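Local structure of putative Lipoprotein (Shewanella oneidensis, 3U24) at residues Tyr94-Asn99 against Ser560-Tyr565; Ala157-Asn162 against Asn218-Trp223; Glu169-Ala174 against Ser222-Gln227; Pro293-Asn298 against Ile302-Asp307; Gly435-Gly440 against Lys554-Gly559. The protein is of unknown function but binds zinc and calcium ions and, as a DUF885 member of the Peptidase_MA clan, may be a metal-dependent hydrolase. One frame throughout, in Å; residues are numbered along the deposited sequence.

Contact 1: Tyr94-Asn99 against Ser560-Tyr565; sequences YHLIDN and SAPVKY. With ZN (zinc ion), chain C.
His95 lays its CB over one face of the Tyr565 ring, and the two rings then meet obliquely, centroids 4.8 Å apart and planes at 44°. The His95 ring gets there with CG beside its own backbone N (chi1 -72°). The nearest atoms are at the phenol end, where His95 CD2 comes within 3.5 Å of Tyr565 OH. That hydroxyl also reaches water 1, which donates a 2.9 Å hydrogen bond to His95 O, so a single water links the main chain of one segment to the phenol of the other. Beside this aromatic and water-linked half runs an apolar one: Leu96 CD2 touches Pro562 CD at 3.9 Å, and that proline CD lies in plane at the edge of the Tyr565 ring. Pro562 is the N-cap of helix 563-571, the C-terminal helix that the contact joins to helix 88-111, and its carbonyl takes the backbone N-H of Tyr565 within the first turn. Tyr94 CD1 sits over a face of the His95 imidazole, and His95 ND1 is hydrogen-bonded to Thr91 O one turn back on helix 88-111. With ND1 taken up, NE2 binds a zinc ion at 2.0 Å, and water 2 is a longer ligand at 2.5 Å. Such a division of labour is consistent with an imidazole protonated at ND1, held by that bond and the metal, with the phenol packed against it.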
# COMPACT_ATOMS: atom_id res chain seq x y z
N TYR A 94 -9.17 14.46 13.97
CA TYR A 94 -10.27 13.97 14.76
C TYR A 94 -10.87 12.74 14.06
O TYR A 94 -11.01 11.69 14.67
CB TYR A 94 -11.35 15.05 14.96
CG TYR A 94 -12.55 14.63 15.77
CD1 TYR A 94 -13.49 13.76 15.26
CD2 TYR A 94 -12.75 15.11 17.06
CE1 TYR A 94 -14.58 13.36 16.02
CE2 TYR A 94 -13.85 14.75 17.80
CZ TYR A 94 -14.75 13.85 17.27
OH TYR A 94 -15.85 13.46 18.01
N HIS A 95 -11.18 12.90 12.77
CA HIS A 95 -11.82 11.83 12.04
C HIS A 95 -10.93 10.62 11.81
O HIS A 95 -11.39 9.47 11.90
CB HIS A 95 -12.43 12.37 10.74
CG HIS A 95 -13.64 13.18 10.98
ND1 HIS A 95 -13.59 14.51 11.34
CD2 HIS A 95 -14.97 12.83 10.99
CE1 HIS A 95 -14.83 14.97 11.51
NE2 HIS A 95 -15.69 13.95 11.28
N LEU A 96 -9.66 10.84 11.51
CA LEU A 96 -8.73 9.76 11.37
C LEU A 96 -8.61 8.98 12.69
O LEU A 96 -8.62 7.76 12.66
CB LEU A 96 -7.38 10.29 10.94
CG LEU A 96 -7.26 10.82 9.51
CD1 LEU A 96 -5.80 11.33 9.35
CD2 LEU A 96 -7.65 9.79 8.42
N ILE A 97 -8.54 9.66 13.83
CA ILE A 97 -8.52 8.99 15.10
C ILE A 97 -9.82 8.20 15.37
O ILE A 97 -9.78 7.02 15.75
CB ILE A 97 -8.21 9.97 16.26
CG1 ILE A 97 -6.74 10.43 16.19
CG2 ILE A 97 -8.48 9.33 17.60
CD1 ILE A 97 -6.43 11.65 17.07
N ASP A 98 -10.97 8.84 15.16
CA ASP A 98 -12.25 8.17 15.40
C ASP A 98 -12.38 6.86 14.58
O ASP A 98 -12.72 5.80 15.12
CB ASP A 98 -13.36 9.11 15.02
CG ASP A 98 -14.69 8.74 15.63
OD1 ASP A 98 -14.74 8.15 16.72
OD2 ASP A 98 -15.70 9.07 15.03
N ASN A 99 -12.10 6.97 13.29
CA ASN A 99 -12.12 5.84 12.40
C ASN A 99 -11.10 4.75 12.78
O ASN A 99 -11.42 3.57 12.74
CB ASN A 99 -11.84 6.30 10.96
CG ASN A 99 -12.04 5.16 9.97
OD1 ASN A 99 -13.14 4.68 9.80
ND2 ASN A 99 -10.96 4.70 9.36
N SER A 560 -2.74 13.88 3.35
CA SER A 560 -3.27 12.55 3.06
C SER A 560 -4.59 12.20 3.80
O SER A 560 -4.73 11.15 4.40
CB SER A 560 -2.14 11.55 3.38
OG SER A 560 -0.94 11.92 2.64
N ALA A 561 -5.55 13.10 3.74
CA ALA A 561 -6.87 12.86 4.30
C ALA A 561 -7.66 12.11 3.24
O ALA A 561 -7.38 12.25 2.07
CB ALA A 561 -7.60 14.16 4.66
N PRO A 562 -8.67 11.35 3.67
CA PRO A 562 -9.57 10.71 2.74
C PRO A 562 -10.20 11.74 1.81
O PRO A 562 -10.59 12.85 2.25
CB PRO A 562 -10.66 10.12 3.64
CG PRO A 562 -10.05 10.01 5.00
CD PRO A 562 -9.10 11.17 5.07
N VAL A 563 -10.33 11.37 0.54
CA VAL A 563 -10.89 12.27 -0.43
C VAL A 563 -12.26 12.87 -0.02
O VAL A 563 -12.51 14.07 -0.25
CB VAL A 563 -11.01 11.58 -1.80
CG1 VAL A 563 -11.62 12.52 -2.83
CG2 VAL A 563 -9.63 11.04 -2.24
N LYS A 564 -13.13 12.11 0.62
CA LYS A 564 -14.42 12.67 0.96
C LYS A 564 -14.33 13.81 1.97
O LYS A 564 -15.19 14.69 1.98
CB LYS A 564 -15.41 11.63 1.45
CG LYS A 564 -15.08 10.92 2.75
CD LYS A 564 -16.35 10.26 3.27
CE LYS A 564 -16.11 9.15 4.28
NZ LYS A 564 -17.30 9.00 5.19
N TYR A 565 -13.32 13.78 2.83
CA TYR A 565 -13.17 14.84 3.80
C TYR A 565 -12.61 16.10 3.13
O TYR A 565 -13.04 17.22 3.43
CB TYR A 565 -12.35 14.34 5.02
CG TYR A 565 -13.14 13.34 5.89
CD1 TYR A 565 -14.48 13.67 6.36
CD2 TYR A 565 -12.61 12.09 6.24
CE1 TYR A 565 -15.23 12.77 7.13
CE2 TYR A 565 -13.34 11.19 7.03
CZ TYR A 565 -14.66 11.52 7.48
OH TYR A 565 -15.41 10.63 8.28
ZN ZN C . -17.65 14.06 11.53
O HOH W 1 -14.16 9.38 10.98
O HOH W 2 -18.46 16.46 11.47

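Contact 2: Ala157-Asn162 against Asn218-Trp223; sequences AAARGN and NEHISW
The Trp223 indole has the aliphatic part of Arg160 over one face, while the His220 imidazole receives the end of the same arginine at its edge. Both aromatic residues belong to helix 200-234 and Arg160 to helix 152-162, two helices of this largely helical protein that run nearly parallel here, 18° apart with their short axes 11.2 Å from each other. Over the indole the contact is a CH-pi interaction: Arg160 CD stands 3.4 Å from the centroid of the five-membered ring, almost on its normal. The guanidinium lies too far beyond for more than a weak cation-pi attraction. A bend at chi3 (-66°) instead turns it back toward His220, whose ring is met by Tyr156 from outside the two segments. Ala157 N lies over one face of the guanidinium, near its rim. Ala159 CB packs obliquely on the imidazole, 4.0 Å from His220 CE1. Trp223 also touches Ile163, just past the end of helix 152-162. The one direct hydrogen bond between the segments runs from Arg160 NH1 to His220 ND1, 3.2 Å long and bent to 143° at the hydrogen, with the donor in the imidazole plane.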
# COMPACT_ATOMS: atom_id res chain seq x y z
N ALA A 157 2.45 -19.91 22.18
CA ALA A 157 1.36 -20.54 22.98
C ALA A 157 0.05 -19.75 22.87
O ALA A 157 -1.01 -20.36 22.69
CB ALA A 157 1.74 -20.73 24.48
N ALA A 158 0.13 -18.42 22.98
CA ALA A 158 -1.05 -17.55 22.80
C ALA A 158 -1.65 -17.70 21.38
O ALA A 158 -2.88 -17.76 21.18
CB ALA A 158 -0.68 -16.07 23.07
N ALA A 159 -0.77 -17.79 20.40
CA ALA A 159 -1.19 -17.94 19.02
C ALA A 159 -2.04 -19.20 18.89
O ALA A 159 -3.13 -19.16 18.36
CB ALA A 159 0.02 -18.03 18.09
N ARG A 160 -1.52 -20.31 19.42
CA ARG A 160 -2.17 -21.58 19.24
C ARG A 160 -3.50 -21.66 20.01
O ARG A 160 -4.45 -22.30 19.54
CB ARG A 160 -1.24 -22.74 19.58
CG ARG A 160 -0.03 -22.79 18.65
CD ARG A 160 0.79 -24.03 18.89
NE ARG A 160 1.38 -24.01 20.21
CZ ARG A 160 2.60 -23.54 20.49
NH1 ARG A 160 3.39 -23.05 19.54
NH2 ARG A 160 3.04 -23.56 21.72
N GLY A 161 -3.57 -20.97 21.15
CA GLY A 161 -4.81 -20.87 21.94
C GLY A 161 -5.86 -19.95 21.31
O GLY A 161 -7.03 -20.06 21.61
N ASN A 162 -5.46 -19.04 20.43
CA ASN A 162 -6.40 -18.12 19.78
C ASN A 162 -6.89 -18.59 18.43
O ASN A 162 -7.99 -18.28 18.03
CB ASN A 162 -5.71 -16.81 19.43
CG ASN A 162 -5.61 -15.87 20.57
OD1 ASN A 162 -6.20 -16.07 21.64
ND2 ASN A 162 -4.89 -14.75 20.32
N ASN A 218 10.54 -23.48 16.07
CA ASN A 218 10.49 -24.74 15.37
C ASN A 218 9.29 -25.59 15.78
O ASN A 218 8.68 -26.18 14.92
CB ASN A 218 11.76 -25.54 15.55
CG ASN A 218 12.88 -25.08 14.63
OD1 ASN A 218 14.04 -25.01 15.06
ND2 ASN A 218 12.56 -24.79 13.36
N GLU A 219 8.96 -25.63 17.07
CA GLU A 219 7.77 -26.37 17.51
C GLU A 219 6.50 -25.72 16.98
O GLU A 219 5.58 -26.39 16.61
CB GLU A 219 7.71 -26.52 19.04
CG GLU A 219 8.80 -27.45 19.58
CD GLU A 219 8.91 -27.45 21.12
OE1 GLU A 219 8.30 -26.58 21.80
OE2 GLU A 219 9.63 -28.35 21.63
N HIS A 220 6.45 -24.41 16.93
CA HIS A 220 5.29 -23.76 16.32
C HIS A 220 5.16 -24.08 14.84
O HIS A 220 4.08 -24.31 14.35
CB HIS A 220 5.29 -22.28 16.57
CG HIS A 220 4.04 -21.59 16.09
ND1 HIS A 220 2.87 -21.65 16.76
CD2 HIS A 220 3.83 -20.80 14.99
CE1 HIS A 220 1.96 -20.94 16.08
NE2 HIS A 220 2.55 -20.42 15.01
N ILE A 221 6.27 -24.11 14.13
CA ILE A 221 6.24 -24.45 12.69
C ILE A 221 5.74 -25.89 12.50
O ILE A 221 4.96 -26.13 11.58
CB ILE A 221 7.59 -24.29 12.04
CG1 ILE A 221 7.91 -22.78 11.98
CG2 ILE A 221 7.64 -25.00 10.67
CD1 ILE A 221 9.40 -22.50 11.89
N SER A 222 6.14 -26.81 13.40
CA SER A 222 5.64 -28.20 13.33
C SER A 222 4.14 -28.22 13.57
O SER A 222 3.41 -28.96 12.92
CB SER A 222 6.27 -29.12 14.38
OG SER A 222 7.67 -29.20 14.15
N TRP A 223 3.70 -27.43 14.53
CA TRP A 223 2.29 -27.36 14.76
C TRP A 223 1.55 -26.80 13.53
O TRP A 223 0.54 -27.35 13.10
CB TRP A 223 2.03 -26.58 16.00
CG TRP A 223 0.57 -26.43 16.35
CD1 TRP A 223 -0.20 -27.28 17.13
CD2 TRP A 223 -0.31 -25.30 16.01
NE1 TRP A 223 -1.45 -26.77 17.29
CE2 TRP A 223 -1.58 -25.59 16.64
CE3 TRP A 223 -0.17 -24.14 15.27
CZ2 TRP A 223 -2.69 -24.75 16.49
CZ3 TRP A 223 -1.26 -23.27 15.15
CH2 TRP A 223 -2.50 -23.56 15.75

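Contact 3: Glu169-Ala174 against Ser222-Gln227; sequences EHTELA and SWLNAQ. With ACY (acetic acid), chain Q.
Leu224 and Ala174 meet through their methyl groups: Leu224 CD1 lies 3.8 Å from Ala174 CB, with CD2 slightly farther off. One turn away on each helix, Thr171 presents its methyl rather than its hydroxyl. CG2 stands trans to the backbone N and aims at helix 200-234, crossing Gln227 at an angle to lie 4.1 Å from its CB and equally close to Leu224 O. The hydroxyl, beside the backbone N, bonds to Thr167 O one turn back. These are facing sides of an antiparallel helix pair, 168-179 against 200-234, with short axes 9.4 Å apart and N-to-C directions at 152°; the short side chains of Thr171 and Ala174 are consistent with the close approach of the backbones, Thr171 CA to Leu224 CA being 6.8 Å. Gln227 touches only with its CB: CG, placed beside the backbone N by chi1 (-62°), lies over one face of Trp223 near its rim, and the bend at chi2 (-75°) leads the amide away. From the far side of helix 168-179, His170 bonds through NE2 to Leu516 O and weakly, at 3.2 Å, to O of an acetic acid molecule probably from crystallisation. Its ring also meets Trp116 edge-to-face.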
# COMPACT_ATOMS: atom_id res chain seq x y z
N GLU A 169 -5.16 -20.93 3.30
CA GLU A 169 -4.18 -20.04 2.66
C GLU A 169 -3.35 -19.26 3.71
O GLU A 169 -2.12 -19.12 3.57
CB GLU A 169 -4.88 -19.05 1.71
CG GLU A 169 -5.47 -19.72 0.46
CD GLU A 169 -6.79 -20.50 0.71
OE1 GLU A 169 -7.35 -20.48 1.85
OE2 GLU A 169 -7.27 -21.15 -0.25
N HIS A 170 -3.98 -18.76 4.76
CA HIS A 170 -3.22 -17.96 5.71
C HIS A 170 -2.37 -18.86 6.56
O HIS A 170 -1.30 -18.43 7.05
CB HIS A 170 -4.14 -17.04 6.54
CG HIS A 170 -4.83 -15.97 5.72
ND1 HIS A 170 -5.98 -16.19 5.06
CD2 HIS A 170 -4.44 -14.65 5.40
CE1 HIS A 170 -6.35 -15.07 4.40
NE2 HIS A 170 -5.41 -14.13 4.59
N THR A 171 -2.80 -20.10 6.74
CA THR A 171 -2.00 -21.04 7.52
C THR A 171 -0.73 -21.41 6.75
O THR A 171 0.35 -21.54 7.35
CB THR A 171 -2.79 -22.30 7.93
OG1 THR A 171 -4.06 -21.94 8.51
CG2 THR A 171 -2.00 -23.14 8.94
N GLU A 172 -0.84 -21.48 5.42
CA GLU A 172 0.27 -21.84 4.57
C GLU A 172 1.23 -20.67 4.59
O GLU A 172 2.43 -20.84 4.64
CB GLU A 172 -0.18 -22.09 3.11
CG GLU A 172 -0.88 -23.43 2.87
CD GLU A 172 -1.53 -23.59 1.46
OE1 GLU A 172 -2.05 -22.62 0.81
OE2 GLU A 172 -1.57 -24.76 1.02
N LEU A 173 0.68 -19.49 4.53
CA LEU A 173 1.52 -18.30 4.60
C LEU A 173 2.29 -18.26 5.96
O LEU A 173 3.49 -18.01 6.00
CB LEU A 173 0.71 -17.05 4.34
CG LEU A 173 1.49 -15.74 4.29
CD1 LEU A 173 2.58 -15.69 3.17
CD2 LEU A 173 0.52 -14.55 4.21
N ALA A 174 1.58 -18.56 7.04
CA ALA A 174 2.20 -18.62 8.37
C ALA A 174 3.42 -19.53 8.39
O ALA A 174 4.44 -19.20 8.99
CB ALA A 174 1.18 -19.07 9.42
N SER A 222 6.14 -26.81 13.40
CA SER A 222 5.64 -28.20 13.33
C SER A 222 4.14 -28.22 13.57
O SER A 222 3.41 -28.96 12.92
CB SER A 222 6.27 -29.12 14.38
OG SER A 222 7.67 -29.20 14.15
N TRP A 223 3.70 -27.43 14.53
CA TRP A 223 2.29 -27.36 14.76
C TRP A 223 1.55 -26.80 13.53
O TRP A 223 0.54 -27.35 13.10
CB TRP A 223 2.03 -26.58 16.00
CG TRP A 223 0.57 -26.43 16.35
CD1 TRP A 223 -0.20 -27.28 17.13
CD2 TRP A 223 -0.31 -25.30 16.01
NE1 TRP A 223 -1.45 -26.77 17.29
CE2 TRP A 223 -1.58 -25.59 16.64
CE3 TRP A 223 -0.17 -24.14 15.27
CZ2 TRP A 223 -2.69 -24.75 16.49
CZ3 TRP A 223 -1.26 -23.27 15.15
CH2 TRP A 223 -2.50 -23.56 15.75
N LEU A 224 2.08 -25.74 12.95
CA LEU A 224 1.47 -25.14 11.75
C LEU A 224 1.41 -26.17 10.62
O LEU A 224 0.41 -26.28 9.95
CB LEU A 224 2.21 -23.88 11.31
CG LEU A 224 2.10 -22.58 12.16
CD1 LEU A 224 3.03 -21.49 11.65
CD2 LEU A 224 0.68 -22.04 12.19
N ASN A 225 2.47 -26.97 10.46
CA ASN A 225 2.48 -28.02 9.43
C ASN A 225 1.40 -29.06 9.70
O ASN A 225 0.73 -29.52 8.75
CB ASN A 225 3.84 -28.71 9.30
CG ASN A 225 4.88 -27.87 8.53
OD1 ASN A 225 4.58 -26.99 7.71
ND2 ASN A 225 6.13 -28.15 8.82
N ALA A 226 1.24 -29.45 10.97
CA ALA A 226 0.17 -30.38 11.30
C ALA A 226 -1.19 -29.74 10.96
O ALA A 226 -2.10 -30.41 10.44
CB ALA A 226 0.24 -30.86 12.77
N GLN A 227 -1.35 -28.44 11.20
CA GLN A 227 -2.62 -27.79 10.86
C GLN A 227 -2.91 -27.79 9.33
O GLN A 227 -4.00 -28.11 8.91
CB GLN A 227 -2.73 -26.37 11.42
CG GLN A 227 -2.68 -26.33 12.94
CD GLN A 227 -3.99 -26.79 13.56
OE1 GLN A 227 -5.08 -26.25 13.25
NE2 GLN A 227 -3.92 -27.76 14.41
C ACY Q . -6.17 -10.29 6.52
O ACY Q . -5.73 -11.10 5.65
OXT ACY Q . -6.77 -9.21 6.23
CH3 ACY Q . -5.93 -10.60 7.96

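Contact 4: Pro293-Asn298 against Ile302-Asp307; sequences PKPSDN and IRQLID
The first turn of helix 298-309 is closed by the backbone bond from Ile302 N to Asn298 O, 2.7 Å long. Asp297 is the N-cap, its OD1 accepting from Lys299 N inside that turn. Ile302 keeps its ethyl branch beside its own backbone N (chi1 -68°), which brings CG1 to 3.2 Å from Asn298 O, so the carbonyl is covered by hydrocarbon as well as bonded. Farther back in the loop, the ring of Pro295 comes up against Gln304: CG is 3.8 Å from OE1 at the end of an extended side chain, a van der Waals touch where the incoming loop lies against the helix. Arg303, next to Ile302, reaches one turn ahead to Asp307: NE to OD1 is 3.5 Å, a weak hydrogen bond within a salt bridge. Around this corner, helix 260-289 supplies Ala279 beside Asn298, Thr282 against Ile302, and Asp283, which pairs with Lys294 in a salt bridge. Helix 459-485 adds Leu463, packed on Leu305.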
# COMPACT_ATOMS: atom_id res chain seq x y z
N PRO A 293 -3.94 -9.35 -41.86
CA PRO A 293 -5.31 -8.87 -41.55
C PRO A 293 -5.58 -8.63 -40.06
O PRO A 293 -4.96 -9.27 -39.22
CB PRO A 293 -6.21 -10.01 -42.06
CG PRO A 293 -5.31 -11.21 -42.16
CD PRO A 293 -3.94 -10.69 -42.47
N LYS A 294 -6.51 -7.71 -39.77
CA LYS A 294 -6.89 -7.34 -38.41
C LYS A 294 -7.98 -8.27 -37.90
O LYS A 294 -9.11 -8.23 -38.38
CB LYS A 294 -7.38 -5.89 -38.34
CG LYS A 294 -7.50 -5.32 -36.92
CD LYS A 294 -8.93 -4.95 -36.55
CE LYS A 294 -9.39 -3.70 -37.27
NZ LYS A 294 -10.86 -3.48 -37.12
N PRO A 295 -7.65 -9.08 -36.89
CA PRO A 295 -8.63 -10.02 -36.34
C PRO A 295 -9.95 -9.33 -36.00
O PRO A 295 -9.96 -8.21 -35.46
CB PRO A 295 -7.97 -10.52 -35.05
CG PRO A 295 -6.54 -10.12 -35.10
CD PRO A 295 -6.42 -9.00 -36.09
N SER A 296 -11.05 -10.02 -36.30
CA SER A 296 -12.37 -9.46 -36.03
C SER A 296 -12.68 -9.33 -34.55
O SER A 296 -13.39 -8.42 -34.15
CB SER A 296 -13.46 -10.28 -36.71
OG SER A 296 -13.95 -9.54 -37.81
N ASP A 297 -12.18 -10.26 -33.73
CA ASP A 297 -12.30 -10.09 -32.29
C ASP A 297 -11.39 -8.92 -31.85
O ASP A 297 -10.17 -9.04 -31.81
CB ASP A 297 -11.96 -11.38 -31.54
CG ASP A 297 -12.13 -11.23 -30.02
OD1 ASP A 297 -12.05 -10.09 -29.50
OD2 ASP A 297 -12.35 -12.25 -29.34
N ASN A 298 -12.02 -7.79 -31.54
CA ASN A 298 -11.35 -6.60 -31.06
C ASN A 298 -10.29 -6.88 -30.01
O ASN A 298 -9.22 -6.30 -30.05
CB ASN A 298 -12.37 -5.62 -30.46
CG ASN A 298 -13.11 -4.79 -31.50
OD1 ASN A 298 -12.71 -4.67 -32.66
ND2 ASN A 298 -14.20 -4.17 -31.06
N ILE A 302 -6.53 -5.82 -30.17
CA ILE A 302 -5.95 -4.86 -29.19
C ILE A 302 -4.69 -5.46 -28.54
O ILE A 302 -3.67 -4.80 -28.45
CB ILE A 302 -6.96 -4.46 -28.12
CG1 ILE A 302 -8.08 -3.61 -28.74
CG2 ILE A 302 -6.30 -3.72 -26.97
CD1 ILE A 302 -9.28 -3.48 -27.83
N ARG A 303 -4.77 -6.73 -28.14
CA ARG A 303 -3.66 -7.46 -27.51
C ARG A 303 -2.45 -7.55 -28.45
O ARG A 303 -1.32 -7.39 -28.01
CB ARG A 303 -4.12 -8.86 -27.05
CG ARG A 303 -3.04 -9.74 -26.40
CD ARG A 303 -2.45 -9.08 -25.13
NE ARG A 303 -1.38 -9.86 -24.46
CZ ARG A 303 -1.53 -10.67 -23.40
NH1 ARG A 303 -2.71 -10.86 -22.80
NH2 ARG A 303 -0.46 -11.30 -22.92
N GLN A 304 -2.69 -7.72 -29.74
CA GLN A 304 -1.60 -7.87 -30.68
C GLN A 304 -0.93 -6.55 -30.98
O GLN A 304 0.29 -6.48 -31.08
CB GLN A 304 -2.07 -8.59 -31.97
CG GLN A 304 -2.20 -10.11 -31.76
CD GLN A 304 -2.79 -10.86 -32.96
OE1 GLN A 304 -2.93 -10.32 -34.06
NE2 GLN A 304 -3.15 -12.13 -32.73
N LEU A 305 -1.72 -5.50 -31.17
CA LEU A 305 -1.16 -4.17 -31.35
C LEU A 305 -0.38 -3.79 -30.12
O LEU A 305 0.73 -3.35 -30.21
CB LEU A 305 -2.26 -3.13 -31.62
CG LEU A 305 -1.83 -1.67 -31.85
CD1 LEU A 305 -0.73 -1.57 -32.90
CD2 LEU A 305 -3.03 -0.85 -32.24
N ILE A 306 -0.92 -4.02 -28.94
CA ILE A 306 -0.18 -3.66 -27.73
C ILE A 306 1.14 -4.41 -27.65
O ILE A 306 2.18 -3.82 -27.35
CB ILE A 306 -1.02 -3.92 -26.45
CG1 ILE A 306 -2.12 -2.85 -26.32
CG2 ILE A 306 -0.16 -3.93 -25.16
CD1 ILE A 306 -3.09 -3.13 -25.17
N ASP A 307 1.13 -5.72 -27.95
CA ASP A 307 2.38 -6.53 -27.86
C ASP A 307 3.47 -5.99 -28.81
O ASP A 307 4.66 -6.00 -28.48
CB ASP A 307 2.14 -8.03 -28.17
CG ASP A 307 1.39 -8.77 -27.03
OD1 ASP A 307 1.37 -8.27 -25.86
OD2 ASP A 307 0.80 -9.86 -27.36

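Contact 5: Gly435-Gly440 against Lys554-Gly559; sequences GAMVEG and KFLSYG. With ZN (zinc ion), chain F.
Met437, modelled as selenomethionine, reaches Phe555 because its CG stands trans to the backbone N (chi1 177°) and the chain then bends at chi2 (-83°) before running straight out to CE. Phe555 comes from the opposite direction, its own CG likewise trans to N (chi1 -176°), and the two side chains meet with Met437 CE 3.5 Å from Phe555 CE2, oblique to the ring. That same methyl lies 3.8 Å from Gly559 O and more loosely against Leu556 CD2, so a single terminal carbon touches the last residue of helix 548-555 and two residues just beyond it. The chain here is held by Lys554 O, which accepts from both Ser557 N and Ser557 OG, the latter at 2.6 Å. Two residues on from Met437, Glu439 grips a zinc ion with both carboxylate oxygens, OE1 at 2.1 Å and OE2 at 2.5 Å; water 3, His408 and His414 complete the ligands seen. Helix 435-451 thus carries a metal ligand on one side and a buried apolar side chain on another. Around Met437 and Phe555, helix 563-571 contributes Val563 and Ile566, helix 414-423 places Gln417 beside Met437, and helix 523-542 sets Ile531 on Phe555.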
# COMPACT_ATOMS: atom_id res chain seq x y z
N GLY A 435 -4.49 5.81 2.28
CA GLY A 435 -3.82 5.25 1.11
C GLY A 435 -4.61 5.47 -0.17
O GLY A 435 -4.03 5.70 -1.24
N ALA A 436 -5.93 5.39 -0.09
CA ALA A 436 -6.76 5.61 -1.28
C ALA A 436 -6.53 7.00 -1.87
O ALA A 436 -6.56 7.15 -3.06
CB ALA A 436 -8.23 5.44 -0.94
N MSE A 437 -6.41 8.04 -1.02
CA MSE A 437 -6.20 9.41 -1.52
C MSE A 437 -4.84 9.51 -2.19
O MSE A 437 -4.75 10.03 -3.27
CB MSE A 437 -6.33 10.44 -0.38
CG MSE A 437 -6.06 11.91 -0.78
SE MSE A 437 -4.13 12.31 -0.77
CE MSE A 437 -4.23 14.15 -1.51
N VAL A 438 -3.81 8.93 -1.56
CA VAL A 438 -2.43 9.04 -2.02
C VAL A 438 -2.28 8.35 -3.37
O VAL A 438 -1.79 8.93 -4.36
CB VAL A 438 -1.45 8.46 -0.95
CG1 VAL A 438 -0.04 8.18 -1.53
CG2 VAL A 438 -1.45 9.35 0.30
N GLU A 439 -2.81 7.14 -3.45
CA GLU A 439 -2.78 6.43 -4.73
C GLU A 439 -3.75 7.02 -5.75
O GLU A 439 -3.38 7.14 -6.93
CB GLU A 439 -3.07 4.94 -4.54
CG GLU A 439 -1.87 4.21 -4.00
CD GLU A 439 -0.65 4.31 -4.92
OE1 GLU A 439 -0.80 4.49 -6.17
OE2 GLU A 439 0.48 4.17 -4.37
N GLY A 440 -4.97 7.35 -5.33
CA GLY A 440 -5.95 7.96 -6.23
C GLY A 440 -5.43 9.22 -6.91
O GLY A 440 -5.63 9.41 -8.10
N LYS A 554 -5.34 23.59 -3.85
CA LYS A 554 -6.21 23.55 -2.69
C LYS A 554 -6.45 22.08 -2.29
O LYS A 554 -6.40 21.74 -1.09
CB LYS A 554 -7.52 24.26 -2.99
CG LYS A 554 -8.51 24.27 -1.83
CD LYS A 554 -8.17 25.32 -0.78
CE LYS A 554 -9.37 25.59 0.13
NZ LYS A 554 -8.90 25.85 1.53
N PHE A 555 -6.69 21.22 -3.29
CA PHE A 555 -6.84 19.78 -3.03
C PHE A 555 -5.65 19.21 -2.29
O PHE A 555 -5.84 18.46 -1.33
CB PHE A 555 -7.09 18.98 -4.30
CG PHE A 555 -7.35 17.53 -4.05
CD1 PHE A 555 -8.61 17.09 -3.76
CD2 PHE A 555 -6.33 16.61 -4.09
CE1 PHE A 555 -8.87 15.76 -3.52
CE2 PHE A 555 -6.57 15.27 -3.88
CZ PHE A 555 -7.84 14.86 -3.56
N LEU A 556 -4.45 19.57 -2.70
CA LEU A 556 -3.26 19.01 -2.11
C LEU A 556 -2.90 19.63 -0.76
O LEU A 556 -1.99 19.15 -0.10
CB LEU A 556 -2.07 19.13 -3.05
CG LEU A 556 -2.19 18.43 -4.40
CD1 LEU A 556 -1.18 18.96 -5.39
CD2 LEU A 556 -2.07 16.92 -4.21
N SER A 557 -3.64 20.63 -0.30
CA SER A 557 -3.20 21.41 0.87
C SER A 557 -3.58 20.72 2.16
O SER A 557 -3.04 21.05 3.18
CB SER A 557 -3.80 22.83 0.89
OG SER A 557 -5.22 22.82 0.99
N TYR A 558 -4.48 19.74 2.12
CA TYR A 558 -4.93 19.04 3.32
C TYR A 558 -4.07 17.83 3.68
O TYR A 558 -4.25 17.24 4.75
CB TYR A 558 -6.39 18.59 3.09
CG TYR A 558 -7.33 19.75 2.87
CD1 TYR A 558 -7.92 20.39 3.95
CD2 TYR A 558 -7.58 20.23 1.62
CE1 TYR A 558 -8.76 21.46 3.77
CE2 TYR A 558 -8.43 21.30 1.42
CZ TYR A 558 -9.02 21.89 2.50
OH TYR A 558 -9.86 22.97 2.33
N GLY A 559 -3.14 17.46 2.81
CA GLY A 559 -2.36 16.24 3.02
C GLY A 559 -3.20 14.99 2.78
O GLY A 559 -4.26 15.04 2.16
ZN ZN F . 1.28 4.81 -6.60
O HOH W 3 3.00 3.54 -6.62

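Contacts 1 and 5 form one neighbourhood, their centres 11 Å apart: the chain from 554 to 565 serves both, and Ala561 O packs 3.2 Å from Met437 CG. Each holds a zinc ligand, His95 in contact 1 and Glu439 in contact 5; the latter shares its metal with His408 and His414, a histidine and glutamate set consistent with a metallopeptidase-like centre. Contacts 2 and 3 are a second cluster, centres 9 Å apart, where helix 200-234 takes helix 152-162 and helix 168-179, with Ser222 and Trp223 common to both. Contact 2 lies about 42 Å, centre to centre, from contact 5, across the centre of the chain. Contact 4 is remote from all, with its centre 38 Å from that of contact 5.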